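Local coordinates for protein integral membrane indolylacetylinositol arabinosyltransferase EmbB (PDB 7BVC) that probably transfers arabinose in the polymerization of the arabinan of cell-wall arabinogalactan, and binds ethambutol, at residues B[59-71]-B[1052-1064]. Numbering follows the deposited sequence.
Sequences PQQGRLDNVTAPL and DTVVEATPAELDF
The carbonyl oxygen of Thr1058 accepts a hydrogen bond from the backbone N of Thr68, N to O 3.2 Å. The bond is fairly straight, with an angle of 164° at the hydrogen, but the N-H comes from above the carbonyl plane. The same oxygen receives a CA-H...O contact from Val67, CA to O 3.5 Å. One residue further on, the carbonyl oxygen of Thr68 takes the CA-H of Pro1059 and a weak, bent hydrogen bond from the N of Ala1060.

Side chains pack on both sides of this short run. With chi1 at 160°, CG1 of Val67 swings away from its own N and meets the methyl of Ala1060, CG1 to CB 3.6 Å. That methyl also touches the methyl of Ala69, more loosely. Gln60 bends at chi2 (-78°) and brings its amide NE2 over the same Ala1060 CB, at 3.5 Å. CB of Ala1057 rests against CB of Asn66, 3.8 Å apart, and Thr68 lays CG2 alongside the peptide link between Thr1058 and Pro1059. The amide oxygen OD1 of Asn66 is held by the backbone N of Thr194. At the outer edge, the amide of Gln61 and the carboxylate of Glu1061 are nearly coplanar, yet NE2 of Gln61 and OE1 of Glu1061 stay 3.6 Å apart, without a hydrogen bond.

Val67 and Ala69 also form backbone hydrogen bonds with Val192 and Val190, respectively. Strand 67-68 pairs antiparallel with 191-192 on one side and, only loosely, parallel with 1058-1059 on the other. Through this loosely closed mixed sheet the N-terminal concanavalin-like domain meets the EmbC C-terminal domain.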
loop_
_atom_site.group_PDB
_atom_site.type_symbol
_atom_site.label_atom_id
_atom_site.label_comp_id
_atom_site.label_asym_id
_atom_site.label_seq_id
_atom_site.Cartn_x
_atom_site.Cartn_y
_atom_site.Cartn_z
ATOM N N PRO B 59 37.002 33.055 18.478
ATOM C CA PRO B 59 37.053 33.945 17.347
ATOM C C PRO B 59 38.178 33.769 16.308
ATOM O O PRO B 59 38.386 34.653 15.575
ATOM C CB PRO B 59 37.107 35.223 18.178
ATOM C CG PRO B 59 38.037 34.871 19.295
ATOM C CD PRO B 59 38.057 33.362 19.387
ATOM N N GLN B 60 38.845 32.626 16.270
ATOM C CA GLN B 60 39.898 32.267 15.281
ATOM C C GLN B 60 41.150 33.161 15.314
ATOM O O GLN B 60 42.234 32.646 15.600
ATOM C CB GLN B 60 39.308 32.112 13.882
ATOM C CG GLN B 60 37.959 31.428 13.855
ATOM C CD GLN B 60 38.114 29.945 13.998
ATOM O OE1 GLN B 60 39.129 29.462 14.428
ATOM N NE2 GLN B 60 37.096 29.205 13.661
ATOM N N GLN B 61 41.034 34.452 15.047
ATOM C CA GLN B 61 42.204 35.320 14.953
ATOM C C GLN B 61 41.875 36.719 15.455
ATOM O O GLN B 61 42.224 37.728 14.839
ATOM C CB GLN B 61 42.729 35.371 13.521
ATOM C CG GLN B 61 43.083 34.010 12.935
ATOM C CD GLN B 61 44.250 33.348 13.640
ATOM O OE1 GLN B 61 45.022 34.000 14.344
ATOM N NE2 GLN B 61 44.385 32.041 13.454
ATOM N N GLY B 62 41.193 36.792 16.596
ATOM C CA GLY B 62 40.859 38.077 17.179
ATOM C C GLY B 62 39.936 38.930 16.341
ATOM O O GLY B 62 39.898 40.149 16.525
ATOM N N ARG B 63 39.188 38.325 15.423
ATOM C CA ARG B 63 38.253 39.044 14.572
ATOM C C ARG B 63 36.881 38.404 14.703
ATOM O O ARG B 63 36.752 37.181 14.599
ATOM C CB ARG B 63 38.710 39.034 13.110
ATOM C CG ARG B 63 39.420 37.759 12.689
ATOM C CD ARG B 63 39.854 37.831 11.234
ATOM N NE ARG B 63 40.783 36.761 10.880
ATOM C CZ ARG B 63 40.410 35.563 10.445
ATOM N NH1 ARG B 63 39.122 35.275 10.308
ATOM N NH2 ARG B 63 41.324 34.649 10.146
ATOM N N LEU B 64 35.864 39.229 14.926
ATOM C CA LEU B 64 34.503 38.740 15.138
ATOM C C LEU B 64 33.764 38.540 13.818
ATOM O O LEU B 64 32.666 39.054 13.611
ATOM C CB LEU B 64 33.748 39.695 16.052
ATOM C CG LEU B 64 34.223 39.739 17.504
ATOM C CD1 LEU B 64 33.458 40.788 18.290
ATOM C CD2 LEU B 64 34.081 38.374 18.151
ATOM N N ASP B 65 34.371 37.780 12.913
ATOM C CA ASP B 65 33.747 37.449 11.643
ATOM C C ASP B 65 32.991 36.132 11.762
ATOM O O ASP B 65 33.359 35.251 12.543
ATOM C CB ASP B 65 34.793 37.351 10.533
ATOM C CG ASP B 65 35.512 38.662 10.291
ATOM O OD1 ASP B 65 34.924 39.726 10.583
ATOM O OD2 ASP B 65 36.663 38.631 9.809
ATOM N N ASN B 66 31.923 36.009 10.979
ATOM C CA ASN B 66 31.138 34.786 10.975
ATOM C C ASN B 66 31.990 33.608 10.510
ATOM O O ASN B 66 33.024 33.772 9.858
ATOM C CB ASN B 66 29.911 34.936 10.077
ATOM C CG ASN B 66 28.984 36.039 10.540
ATOM O OD1 ASN B 66 28.870 36.308 11.734
ATOM N ND2 ASN B 66 28.309 36.681 9.596
ATOM N N VAL B 67 31.544 32.406 10.857
ATOM C CA VAL B 67 32.276 31.182 10.553
ATOM C C VAL B 67 31.274 30.103 10.166
ATOM O O VAL B 67 30.197 30.003 10.762
ATOM C CB VAL B 67 33.145 30.740 11.751
ATOM C CG1 VAL B 67 33.510 29.276 11.652
ATOM C CG2 VAL B 67 34.405 31.584 11.833
ATOM N N THR B 68 31.618 29.306 9.159
ATOM C CA THR B 68 30.792 28.185 8.730
ATOM C C THR B 68 31.550 26.882 8.944
ATOM O O THR B 68 32.752 26.799 8.666
ATOM C CB THR B 68 30.361 28.344 7.266
ATOM O OG1 THR B 68 29.376 27.355 6.942
ATOM C CG2 THR B 68 31.538 28.225 6.314
ATOM N N ALA B 69 30.855 25.881 9.481
ATOM C CA ALA B 69 31.421 24.561 9.730
ATOM C C ALA B 69 30.297 23.551 9.915
ATOM O O ALA B 69 30.052 23.094 11.037
ATOM C CB ALA B 69 32.329 24.580 10.959
ATOM N N PRO B 70 29.595 23.177 8.846
ATOM C CA PRO B 70 28.409 22.319 8.992
ATOM C C PRO B 70 28.795 20.903 9.397
ATOM O O PRO B 70 29.560 20.234 8.702
ATOM C CB PRO B 70 27.770 22.356 7.600
ATOM C CG PRO B 70 28.861 22.736 6.681
ATOM C CD PRO B 70 29.823 23.581 7.449
ATOM N N LEU B 71 28.255 20.452 10.524
ATOM C CA LEU B 71 28.549 19.121 11.031
ATOM C C LEU B 71 27.676 18.080 10.344
ATOM O O LEU B 71 26.498 18.320 10.069
ATOM C CB LEU B 71 28.334 19.061 12.543
ATOM C CG LEU B 71 29.035 20.125 13.386
ATOM C CD1 LEU B 71 28.989 19.746 14.851
ATOM C CD2 LEU B 71 30.465 20.319 12.929
ATOM N N ASP B 1052 22.123 30.097 -2.580
ATOM C CA ASP B 1052 22.608 31.413 -2.197
ATOM C C ASP B 1052 22.773 31.476 -0.686
ATOM O O ASP B 1052 21.917 30.994 0.064
ATOM C CB ASP B 1052 21.652 32.510 -2.669
ATOM C CG ASP B 1052 21.240 32.337 -4.114
ATOM O OD1 ASP B 1052 20.128 31.824 -4.360
ATOM O OD2 ASP B 1052 22.032 32.707 -5.006
ATOM N N THR B 1053 23.881 32.064 -0.247
ATOM C CA THR B 1053 24.169 32.151 1.175
ATOM C C THR B 1053 23.246 33.156 1.851
ATOM O O THR B 1053 22.804 34.138 1.248
ATOM C CB THR B 1053 25.624 32.552 1.402
ATOM O OG1 THR B 1053 25.873 33.820 0.783
ATOM C CG2 THR B 1053 26.560 31.515 0.807
ATOM N N VAL B 1054 22.955 32.897 3.122
ATOM C CA VAL B 1054 22.173 33.828 3.926
ATOM C C VAL B 1054 23.050 34.939 4.486
ATOM O O VAL B 1054 22.662 36.108 4.481
ATOM C CB VAL B 1054 21.446 33.062 5.047
ATOM C CG1 VAL B 1054 20.432 33.956 5.718
ATOM C CG2 VAL B 1054 20.777 31.823 4.487
ATOM N N VAL B 1055 24.235 34.585 4.978
ATOM C CA VAL B 1055 25.241 35.545 5.409
ATOM C C VAL B 1055 26.593 35.064 4.901
ATOM O O VAL B 1055 26.792 33.872 4.649
ATOM C CB VAL B 1055 25.262 35.719 6.942
ATOM C CG1 VAL B 1055 24.036 36.486 7.404
ATOM C CG2 VAL B 1055 25.325 34.367 7.621
ATOM N N GLU B 1056 27.526 35.999 4.751
ATOM C CA GLU B 1056 28.824 35.688 4.164
ATOM C C GLU B 1056 29.766 35.195 5.257
ATOM O O GLU B 1056 30.080 35.937 6.194
ATOM C CB GLU B 1056 29.392 36.918 3.461
ATOM C CG GLU B 1056 30.531 36.631 2.496
ATOM C CD GLU B 1056 31.875 36.533 3.181
ATOM O OE1 GLU B 1056 32.043 37.149 4.254
ATOM O OE2 GLU B 1056 32.767 35.847 2.640
ATOM N N ALA B 1057 30.223 33.950 5.138
ATOM C CA ALA B 1057 31.044 33.341 6.173
ATOM C C ALA B 1057 32.082 32.429 5.537
ATOM O O ALA B 1057 31.822 31.785 4.518
ATOM C CB ALA B 1057 30.186 32.558 7.169
ATOM N N THR B 1058 33.260 32.374 6.154
ATOM C CA THR B 1058 34.366 31.559 5.675
ATOM C C THR B 1058 34.609 30.378 6.611
ATOM O O THR B 1058 34.287 30.448 7.800
ATOM C CB THR B 1058 35.653 32.387 5.551
ATOM O OG1 THR B 1058 36.044 32.867 6.844
ATOM C CG2 THR B 1058 35.445 33.563 4.611
ATOM N N PRO B 1059 35.168 29.281 6.100
ATOM C CA PRO B 1059 35.322 28.072 6.919
ATOM C C PRO B 1059 36.240 28.274 8.118
ATOM O O PRO B 1059 36.993 29.245 8.214
ATOM C CB PRO B 1059 35.913 27.055 5.936
ATOM C CG PRO B 1059 35.466 27.531 4.601
ATOM C CD PRO B 1059 35.481 29.025 4.684
ATOM N N ALA B 1060 36.166 27.315 9.045
ATOM C CA ALA B 1060 36.905 27.343 10.298
ATOM C C ALA B 1060 38.235 26.601 10.151
ATOM O O ALA B 1060 38.688 26.305 9.042
ATOM C CB ALA B 1060 36.053 26.754 11.419
ATOM N N GLU B 1061 38.881 26.293 11.277
ATOM C CA GLU B 1061 40.198 25.669 11.270
ATOM C C GLU B 1061 40.281 24.342 12.017
ATOM O O GLU B 1061 41.160 23.539 11.696
ATOM C CB GLU B 1061 41.243 26.636 11.846
ATOM C CG GLU B 1061 41.722 27.667 10.840
ATOM C CD GLU B 1061 42.224 28.937 11.493
ATOM O OE1 GLU B 1061 42.889 28.842 12.545
ATOM O OE2 GLU B 1061 41.954 30.030 10.951
ATOM N N LEU B 1062 39.410 24.092 12.998
ATOM C CA LEU B 1062 39.249 22.747 13.554
ATOM C C LEU B 1062 40.513 22.145 14.161
ATOM O O LEU B 1062 41.103 21.237 13.566
ATOM C CB LEU B 1062 38.712 21.794 12.486
ATOM C CG LEU B 1062 37.206 21.755 12.258
ATOM C CD1 LEU B 1062 36.712 23.014 11.574
ATOM C CD2 LEU B 1062 36.878 20.530 11.434
ATOM N N ASP B 1063 40.962 22.665 15.303
ATOM C CA ASP B 1063 42.114 22.086 15.992
ATOM C C ASP B 1063 41.945 20.581 16.171
ATOM O O ASP B 1063 40.832 20.075 16.328
ATOM C CB ASP B 1063 42.310 22.756 17.352
ATOM C CG ASP B 1063 42.763 24.196 17.233
ATOM O OD1 ASP B 1063 43.445 24.527 16.239
ATOM O OD2 ASP B 1063 42.438 25.000 18.131
ATOM N N PHE B 1064 43.064 19.857 16.149
ATOM C CA PHE B 1064 43.056 18.400 16.075
ATOM C C PHE B 1064 43.772 17.774 17.269
ATOM O O PHE B 1064 44.361 18.458 18.110
ATOM C CB PHE B 1064 43.701 17.917 14.771
ATOM C CG PHE B 1064 42.853 18.147 13.557
ATOM C CD1 PHE B 1064 41.481 17.976 13.610
ATOM C CD2 PHE B 1064 43.428 18.537 12.360
ATOM C CE1 PHE B 1064 40.700 18.189 12.493
ATOM C CE2 PHE B 1064 42.650 18.751 11.240
ATOM C CZ PHE B 1064 41.285 18.578 11.308
#